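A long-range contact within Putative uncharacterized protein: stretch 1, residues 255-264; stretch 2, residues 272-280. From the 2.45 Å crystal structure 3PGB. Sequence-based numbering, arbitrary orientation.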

# COMPACT_ATOMS: atom_id res chain seq x y z
N PRO A 255 32.33 -6.07 3.83
CA PRO A 255 33.29 -5.93 2.72
C PRO A 255 34.60 -5.29 3.18
O PRO A 255 34.61 -4.56 4.17
CB PRO A 255 32.55 -4.99 1.76
CG PRO A 255 31.63 -4.21 2.62
CD PRO A 255 31.20 -5.13 3.71
N LEU A 256 35.70 -5.58 2.48
CA LEU A 256 37.03 -5.08 2.89
C LEU A 256 37.71 -4.15 1.89
O LEU A 256 38.60 -3.39 2.28
CB LEU A 256 37.95 -6.25 3.24
CG LEU A 256 37.54 -7.11 4.44
CD1 LEU A 256 38.63 -8.13 4.74
CD2 LEU A 256 37.24 -6.26 5.67
N GLY A 257 37.33 -4.21 0.62
CA GLY A 257 37.64 -3.14 -0.34
C GLY A 257 38.86 -3.34 -1.21
O GLY A 257 39.38 -2.37 -1.77
N LEU A 258 39.32 -4.58 -1.33
CA LEU A 258 40.44 -4.91 -2.20
C LEU A 258 39.90 -5.84 -3.28
O LEU A 258 39.33 -6.88 -2.98
CB LEU A 258 41.55 -5.59 -1.40
CG LEU A 258 42.83 -5.99 -2.14
CD1 LEU A 258 43.46 -4.81 -2.88
CD2 LEU A 258 43.81 -6.60 -1.16
N TYR A 259 40.09 -5.45 -4.54
CA TYR A 259 39.47 -6.13 -5.67
C TYR A 259 40.50 -6.77 -6.59
O TYR A 259 41.64 -6.30 -6.68
CB TYR A 259 38.58 -5.16 -6.44
CG TYR A 259 37.63 -4.40 -5.53
CD1 TYR A 259 36.33 -4.82 -5.34
CD2 TYR A 259 38.06 -3.27 -4.85
CE1 TYR A 259 35.47 -4.13 -4.51
CE2 TYR A 259 37.22 -2.57 -4.01
CZ TYR A 259 35.92 -3.01 -3.85
OH TYR A 259 35.10 -2.30 -3.02
N LEU A 260 40.08 -7.84 -7.27
CA LEU A 260 40.98 -8.68 -8.05
C LEU A 260 40.29 -9.10 -9.34
O LEU A 260 39.30 -9.83 -9.30
CB LEU A 260 41.34 -9.93 -7.23
CG LEU A 260 42.08 -11.06 -7.95
CD1 LEU A 260 43.44 -10.57 -8.48
CD2 LEU A 260 42.25 -12.27 -7.03
N LYS A 261 40.82 -8.65 -10.47
CA LYS A 261 40.28 -9.00 -11.78
C LYS A 261 41.02 -10.22 -12.34
O LYS A 261 42.25 -10.28 -12.30
CB LYS A 261 40.38 -7.81 -12.74
CG LYS A 261 39.46 -7.90 -13.96
CD LYS A 261 39.69 -6.74 -14.92
CE LYS A 261 38.67 -6.72 -16.06
NZ LYS A 261 38.88 -5.55 -16.97
N SER A 262 40.26 -11.18 -12.84
CA SER A 262 40.83 -12.44 -13.35
C SER A 262 40.19 -12.85 -14.67
O SER A 262 38.97 -12.83 -14.80
CB SER A 262 40.63 -13.56 -12.34
OG SER A 262 41.20 -13.26 -11.07
N ASP A 263 41.01 -13.22 -15.65
CA ASP A 263 40.51 -13.89 -16.85
C ASP A 263 40.56 -15.39 -16.57
O ASP A 263 41.64 -15.98 -16.52
CB ASP A 263 41.35 -13.54 -18.09
CG ASP A 263 40.78 -14.14 -19.38
OD1 ASP A 263 40.42 -15.33 -19.40
OD2 ASP A 263 40.70 -13.41 -20.39
N VAL A 264 39.38 -15.98 -16.37
CA VAL A 264 39.27 -17.41 -16.07
C VAL A 264 38.65 -18.18 -17.25
O VAL A 264 37.89 -19.13 -17.05
CB VAL A 264 38.45 -17.64 -14.78
CG1 VAL A 264 38.39 -19.11 -14.43
CG2 VAL A 264 39.07 -16.87 -13.61
N TRP A 272 44.91 -19.06 -17.09
CA TRP A 272 44.19 -17.93 -16.50
C TRP A 272 45.17 -16.81 -16.17
O TRP A 272 46.32 -17.07 -15.83
CB TRP A 272 43.45 -18.32 -15.21
CG TRP A 272 42.41 -19.39 -15.38
CD1 TRP A 272 41.80 -19.78 -16.53
CD2 TRP A 272 41.84 -20.19 -14.34
NE1 TRP A 272 40.89 -20.78 -16.28
CE2 TRP A 272 40.90 -21.05 -14.93
CE3 TRP A 272 42.04 -20.27 -12.95
CZ2 TRP A 272 40.16 -21.98 -14.20
CZ3 TRP A 272 41.31 -21.19 -12.22
CH2 TRP A 272 40.38 -22.04 -12.85
N LYS A 273 44.70 -15.57 -16.28
CA LYS A 273 45.54 -14.38 -16.12
C LYS A 273 44.98 -13.41 -15.07
O LYS A 273 43.76 -13.32 -14.89
CB LYS A 273 45.71 -13.67 -17.46
N LEU A 274 45.88 -12.71 -14.39
CA LEU A 274 45.52 -11.76 -13.35
C LEU A 274 45.49 -10.39 -14.01
O LEU A 274 46.54 -9.80 -14.29
CB LEU A 274 46.55 -11.81 -12.21
CG LEU A 274 46.28 -10.97 -10.95
CD1 LEU A 274 47.02 -11.56 -9.75
CD2 LEU A 274 46.66 -9.50 -11.14
N LEU A 275 44.29 -9.89 -14.30
CA LEU A 275 44.14 -8.67 -15.09
C LEU A 275 44.40 -7.40 -14.28
O LEU A 275 44.72 -6.35 -14.85
CB LEU A 275 42.76 -8.61 -15.74
CG LEU A 275 42.47 -9.67 -16.81
CD1 LEU A 275 41.09 -9.44 -17.41
CD2 LEU A 275 43.51 -9.66 -17.92
N GLY A 276 44.27 -7.48 -12.96
CA GLY A 276 44.59 -6.34 -12.10
C GLY A 276 44.01 -6.38 -10.70
O GLY A 276 43.31 -7.33 -10.32
N TRP A 277 44.35 -5.35 -9.93
CA TRP A 277 43.85 -5.13 -8.57
C TRP A 277 43.22 -3.74 -8.50
O TRP A 277 43.58 -2.87 -9.29
CB TRP A 277 44.99 -5.17 -7.57
CG TRP A 277 45.66 -6.49 -7.37
CD1 TRP A 277 46.74 -6.97 -8.05
CD2 TRP A 277 45.33 -7.48 -6.39
NE1 TRP A 277 47.09 -8.21 -7.57
CE2 TRP A 277 46.24 -8.55 -6.55
CE3 TRP A 277 44.35 -7.57 -5.40
CZ2 TRP A 277 46.19 -9.70 -5.76
CZ3 TRP A 277 44.30 -8.72 -4.62
CH2 TRP A 277 45.22 -9.76 -4.80
N MET A 278 42.30 -3.53 -7.56
CA MET A 278 41.84 -2.16 -7.24
C MET A 278 41.75 -1.96 -5.74
O MET A 278 41.39 -2.88 -5.01
CB MET A 278 40.49 -1.84 -7.89
CG MET A 278 40.12 -0.35 -7.87
SD MET A 278 39.39 0.28 -6.32
CE MET A 278 37.72 -0.33 -6.48
N TYR A 279 42.11 -0.76 -5.29
CA TYR A 279 42.01 -0.38 -3.89
C TYR A 279 41.97 1.15 -3.79
O TYR A 279 42.78 1.84 -4.42
CB TYR A 279 43.20 -0.92 -3.09
CG TYR A 279 43.02 -0.80 -1.59
CD1 TYR A 279 42.30 -1.75 -0.88
CD2 TYR A 279 43.56 0.27 -0.88
CE1 TYR A 279 42.12 -1.65 0.50
CE2 TYR A 279 43.39 0.38 0.50
CZ TYR A 279 42.67 -0.58 1.18
OH TYR A 279 42.49 -0.48 2.54
N ASN A 280 41.02 1.66 -3.02
CA ASN A 280 40.88 3.10 -2.84
C ASN A 280 40.87 3.84 -4.18
O ASN A 280 41.54 4.86 -4.34
CB ASN A 280 42.02 3.61 -1.94
CG ASN A 280 41.71 4.96 -1.30
OD1 ASN A 280 40.57 5.44 -1.33
ND2 ASN A 280 42.73 5.57 -0.70
O HOH W 1 40.29 -1.94 3.46
O HOH W 2 38.84 0.43 -1.60

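Two neighbouring strands, 255-263 and 273-279, run antiparallel; their axes come within 4.5 Å at an angle of 153° between N-to-C directions, and the stretches bury 866 Å² between them. Backbone hydrogen bonds set the register, and alternation, interrupted in stretch 2 by a bulge, sends side chains to opposite faces of the sheet: Leu-258, Leu-260 and Ser-262 share one face with Leu-274, Trp-277 and Tyr-279, while Tyr-259, Lys-261 and Asp-263 share the other with Lys-273 and Met-278.

At the start of stretch 1 water does the joining. One water donates to Leu-256 O at 2.5 Å and hydrogen-bonds Tyr-279 OH at 2.8 Å; a second donates to Gly-257 O and accepts from Asn-280 N, both at 2.9 Å, so it links backbone to backbone where direct strand bonds are lacking. Gly-257 sits at phi 96°, psi 19°, where a CB would be jammed against the carbonyl oxygen of Leu-256; the local backbone alone calls for glycine.

Leu-258 then fills the space beside two aromatic rings, its CD1 lying 3.8 Å from Trp-277 CE3 and 3.8 Å from Tyr-279 CD1. Regular pairing begins with Tyr-259 and Met-278, whose backbones exchange two hydrogen bonds: Tyr-259 N to Met-278 O at 2.9 Å, and Met-278 N to Tyr-259 O at 3.0 Å. On the face they share, Tyr-259 CE2 meets Met-278 CE at 3.4 Å, a close apolar contact, while the sulfur stands oblique to the ring.

Leu-260 faces Trp-277 across a non-hydrogen-bonded pair, where the CA atoms come to 4.6 Å. With chi1 t and chi2 p, CD1 lies over the indole, 3.9 Å from the centroid of the six-membered ring and 11° off the normal, a nearly ideal CH-pi contact. The same methyl reaches Leu-274 CG at 3.8 Å, so one leucine joins two residues of the partner strand. The backbone adds a CA-H...O contact from Leu-260 CA to Gly-276 O at 3.5 Å.

At Lys-261 the register shifts by one. Its N donates to Gly-276 O at 2.8 Å, but its O accepts from Leu-275 N at 2.9 Å, with a more bent angle of 137°. This beta bulge places an extra residue in stretch 2: Leu-275 points toward stretch 1, and its CB packs 3.7 Å from CD of the extended, all-t Lys-261 chain, aliphatic against aliphatic. Gly-276, at phi 162°, again has a backbone that calls for glycine.

Beyond the bulge Ser-262 pairs with Leu-274, and Ser-262 CA makes a CA-H...O contact to Lys-273 O at 3.4 Å. Asp-263 restores the two-bond pattern, with Asp-263 N to Lys-273 O at 2.9 Å and Lys-273 N to Asp-263 O at 3.1 Å. Lys-273 is modelled only to CB, which lies 4.4 Å from Asp-263 CB on the face they share. Val-264 closes the contact: its CG1 lies over the Trp-272 face, 3.5 Å from the centroid of the six-membered ring, a second CH-pi contact.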